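Local coordinates for uncharacterized protein (Corynebacterium diphtheriae NCTC 13129, PDB 3B4Q) that is of unknown function but belongs to a sequence family named after the C-terminal region of the resuscitation-promoting factor Rpf1, at residues Leu47-Ile51 / Phe77-Tyr81. Numbering follows the deposited sequence.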
ATOM      1  N   LEU A  47       1.454   3.296  -0.465  1.00 11.26           N
ATOM      2  CA  LEU A  47       0.073   3.193  -0.040  1.00 12.10           C
ATOM      3  C   LEU A  47      -0.135   3.910   1.318  1.00 12.29           C
ATOM      4  O   LEU A  47      -1.142   4.618   1.529  1.00 12.43           O
ATOM      5  CB  LEU A  47      -0.337   1.725   0.034  1.00 11.58           C
ATOM      6  CG  LEU A  47      -1.789   1.423   0.454  1.00 12.64           C
ATOM      7  CD1 LEU A  47      -2.762   2.325  -0.375  1.00 12.85           C
ATOM      8  CD2 LEU A  47      -2.059  -0.025   0.306  1.00 13.79           C
ATOM      9  N   TYR A  48       0.815   3.752   2.236  1.00 12.69           N
ATOM     10  CA  TYR A  48       0.713   4.465   3.488  1.00 13.85           C
ATOM     11  C   TYR A  48       0.646   5.979   3.199  1.00 14.72           C
ATOM     12  O   TYR A  48      -0.172   6.724   3.762  1.00 14.05           O
ATOM     13  CB  TYR A  48       1.905   4.127   4.375  1.00 15.36           C
ATOM     14  CG  TYR A  48       1.874   4.808   5.728  1.00 18.55           C
ATOM     15  CD1 TYR A  48       0.789   4.620   6.572  1.00 19.10           C
ATOM     16  CD2 TYR A  48       2.910   5.618   6.153  1.00 21.29           C
ATOM     17  CE1 TYR A  48       0.713   5.205   7.815  1.00 22.27           C
ATOM     18  CE2 TYR A  48       2.850   6.226   7.426  1.00 21.04           C
ATOM     19  CZ  TYR A  48       1.730   6.003   8.226  1.00 20.07           C
ATOM     20  OH  TYR A  48       1.593   6.561   9.471  1.00 23.67           O
ATOM     21  N   ASN A  49       1.489   6.441   2.281  1.00 14.47           N
ATOM     22  CA  ASN A  49       1.454   7.856   1.995  1.00 16.35           C
ATOM     23  C   ASN A  49       0.131   8.272   1.384  1.00 16.13           C
ATOM     24  O   ASN A  49      -0.388   9.328   1.744  1.00 17.94           O
ATOM     25  CB  ASN A  49       2.611   8.279   1.098  1.00 17.50           C
ATOM     26  CG  ASN A  49       2.724   9.788   1.002  1.00 21.53           C
ATOM     27  OD1 ASN A  49       2.931  10.479   2.003  1.00 23.90           O
ATOM     28  ND2 ASN A  49       2.542  10.303  -0.204  1.00 26.00           N
ATOM     29  N   ALA A  50      -0.440   7.434   0.509  1.00 14.21           N
ATOM     30  CA  ALA A  50      -1.718   7.765  -0.128  1.00 15.69           C
ATOM     31  C   ALA A  50      -2.827   7.924   0.915  1.00 15.77           C
ATOM     32  O   ALA A  50      -3.687   8.808   0.816  1.00 17.11           O
ATOM     33  CB  ALA A  50      -2.120   6.666  -1.138  1.00 15.28           C
ATOM     34  N   ILE A  51      -2.811   7.053   1.912  1.00 14.92           N
ATOM     35  CA  ILE A  51      -3.778   7.131   3.013  1.00 16.39           C
ATOM     36  C   ILE A  51      -3.606   8.468   3.742  1.00 18.33           C
ATOM     37  O   ILE A  51      -4.591   9.157   4.033  1.00 19.14           O
ATOM     38  CB  ILE A  51      -3.597   5.973   3.990  1.00 15.38           C
ATOM     39  CG1 ILE A  51      -3.937   4.643   3.271  1.00 14.99           C
ATOM     40  CG2 ILE A  51      -4.448   6.228   5.280  1.00 17.89           C
ATOM     41  CD1 ILE A  51      -3.431   3.358   3.974  1.00 17.28           C
ATOM     42  N   PHE A  77       3.752  -6.571   2.005  1.00 13.19           N
ATOM     43  CA  PHE A  77       2.658  -5.828   1.357  1.00 11.14           C
ATOM     44  C   PHE A  77       1.272  -6.431   1.645  1.00 11.55           C
ATOM     45  O   PHE A  77       0.320  -5.722   2.026  1.00 10.63           O
ATOM     46  CB  PHE A  77       2.841  -5.578  -0.140  1.00 10.58           C
ATOM     47  CG  PHE A  77       1.765  -4.692  -0.673  1.00 10.93           C
ATOM     48  CD1 PHE A  77       1.837  -3.297  -0.487  1.00 11.48           C
ATOM     49  CD2 PHE A  77       0.607  -5.239  -1.221  1.00 13.23           C
ATOM     50  CE1 PHE A  77       0.816  -2.489  -0.916  1.00 13.02           C
ATOM     51  CE2 PHE A  77      -0.439  -4.429  -1.651  1.00 11.46           C
ATOM     52  CZ  PHE A  77      -0.331  -3.047  -1.495  1.00 11.05           C
ATOM     53  N   ASN A  78       1.146  -7.735   1.438  1.00 12.17           N
ATOM     54  CA  ASN A  78      -0.162  -8.372   1.663  1.00 12.25           C
ATOM     55  C   ASN A  78      -0.592  -8.146   3.110  1.00 12.56           C
ATOM     56  O   ASN A  78      -1.750  -7.815   3.365  1.00 13.28           O
ATOM     57  CB  ASN A  78      -0.080  -9.884   1.374  1.00 14.11           C
ATOM     58  CG  ASN A  78      -1.403 -10.553   1.573  1.00 16.24           C
ATOM     59  OD1 ASN A  78      -1.647 -11.200   2.611  1.00 19.90           O
ATOM     60  ND2 ASN A  78      -2.306 -10.326   0.657  1.00 17.72           N
ATOM     61  N   GLY A  79       0.347  -8.276   4.056  1.00 12.79           N
ATOM     62  CA  GLY A  79      -0.007  -8.097   5.466  1.00 12.40           C
ATOM     63  C   GLY A  79      -0.456  -6.674   5.743  1.00 12.12           C
ATOM     64  O   GLY A  79      -1.443  -6.436   6.474  1.00 12.80           O
ATOM     65  N   PHE A  80       0.255  -5.713   5.152  1.00 12.38           N
ATOM     66  CA  PHE A  80      -0.084  -4.298   5.371  1.00 11.75           C
ATOM     67  C   PHE A  80      -1.459  -3.965   4.803  1.00 11.93           C
ATOM     68  O   PHE A  80      -2.283  -3.315   5.459  1.00 12.49           O
ATOM     69  CB  PHE A  80       0.978  -3.421   4.700  1.00 12.48           C
ATOM     70  CG  PHE A  80       0.648  -1.945   4.726  1.00 11.90           C
ATOM     71  CD1 PHE A  80       0.751  -1.211   5.897  1.00 13.46           C
ATOM     72  CD2 PHE A  80       0.192  -1.297   3.560  1.00 13.88           C
ATOM     73  CE1 PHE A  80       0.433   0.149   5.934  1.00 14.49           C
ATOM     74  CE2 PHE A  80      -0.126   0.065   3.598  1.00 15.18           C
ATOM     75  CZ  PHE A  80       0.005   0.789   4.801  1.00 13.88           C
ATOM     76  N   TYR A  81      -1.702  -4.415   3.589  1.00 11.24           N
ATOM     77  CA  TYR A  81      -2.973  -4.127   2.935  1.00 10.43           C
ATOM     78  C   TYR A  81      -4.119  -4.794   3.693  1.00 10.59           C
ATOM     79  O   TYR A  81      -5.140  -4.150   3.972  1.00 10.99           O
ATOM     80  CB  TYR A  81      -2.941  -4.614   1.504  1.00 10.99           C
ATOM     81  CG  TYR A  81      -4.258  -4.375   0.783  1.00  9.87           C
ATOM     82  CD1 TYR A  81      -4.724  -3.060   0.536  1.00 11.58           C
ATOM     83  CD2 TYR A  81      -5.062  -5.444   0.387  1.00 10.94           C
ATOM     84  CE1 TYR A  81      -5.965  -2.841  -0.098  1.00 11.59           C
ATOM     85  CE2 TYR A  81      -6.288  -5.240  -0.242  1.00  9.89           C
ATOM     86  CZ  TYR A  81      -6.731  -3.938  -0.510  1.00  9.47           C
ATOM     87  OH  TYR A  81      -7.974  -3.727  -1.147  1.00 12.87           O
TER
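The Phe80 ring meets Leu47 at its edge. CG of Leu47 lies near the ring plane, 3.8 Å from CE2 of Phe80. CB and CD2 of Leu47 touch the same CE2. At the next edge carbon, CB of Tyr48 approaches obliquely, 3.9 Å from CZ of Phe80. CD1 of Ile51 also comes in obliquely and is the loosest neighbour, 4.4 Å from CZ of Phe80. CB of Phe80 already points toward helix 39-56, and the anti chi1 (173°) carries the ring on to Leu47.

The rings of Phe77 and Tyr81 share one methyl of Leu47. CD2 of Leu47 is 3.9 Å from CZ of Phe77 and 4.0 Å from CD1 of Tyr81. Both approaches are oblique. The side chains of Leu47 and Phe77 cross at about a right angle. The methyl thus sits among three aromatic rings, with Phe80 as the third.

The contact joins helix 39-56 to helix 77-83 near the centre of a small all-helical domain. The two short segments run nearly parallel, at 20°, with axes 12.4 Å apart. At that spacing the backbones stay separate, and long side chains bridge the gap through apolar contacts. All six touching residues are buried. Ile88 of helix 85-91 packs on Leu47, Ile51 and Tyr81, while Val13 of helix 10-13 packs on Phe77 and Tyr81.

Tyr48 touches mainly through CB, with the near side of its ring alongside CZ of Phe80. Its chi1 of -179° sends the far end off toward Tyr70 of helix 64-72, on which the ring stacks. Phe77 also ties the two helices together through its backbone: its N donates a hydrogen bond to the carboxylate of Glu40, near the start of helix 39-56.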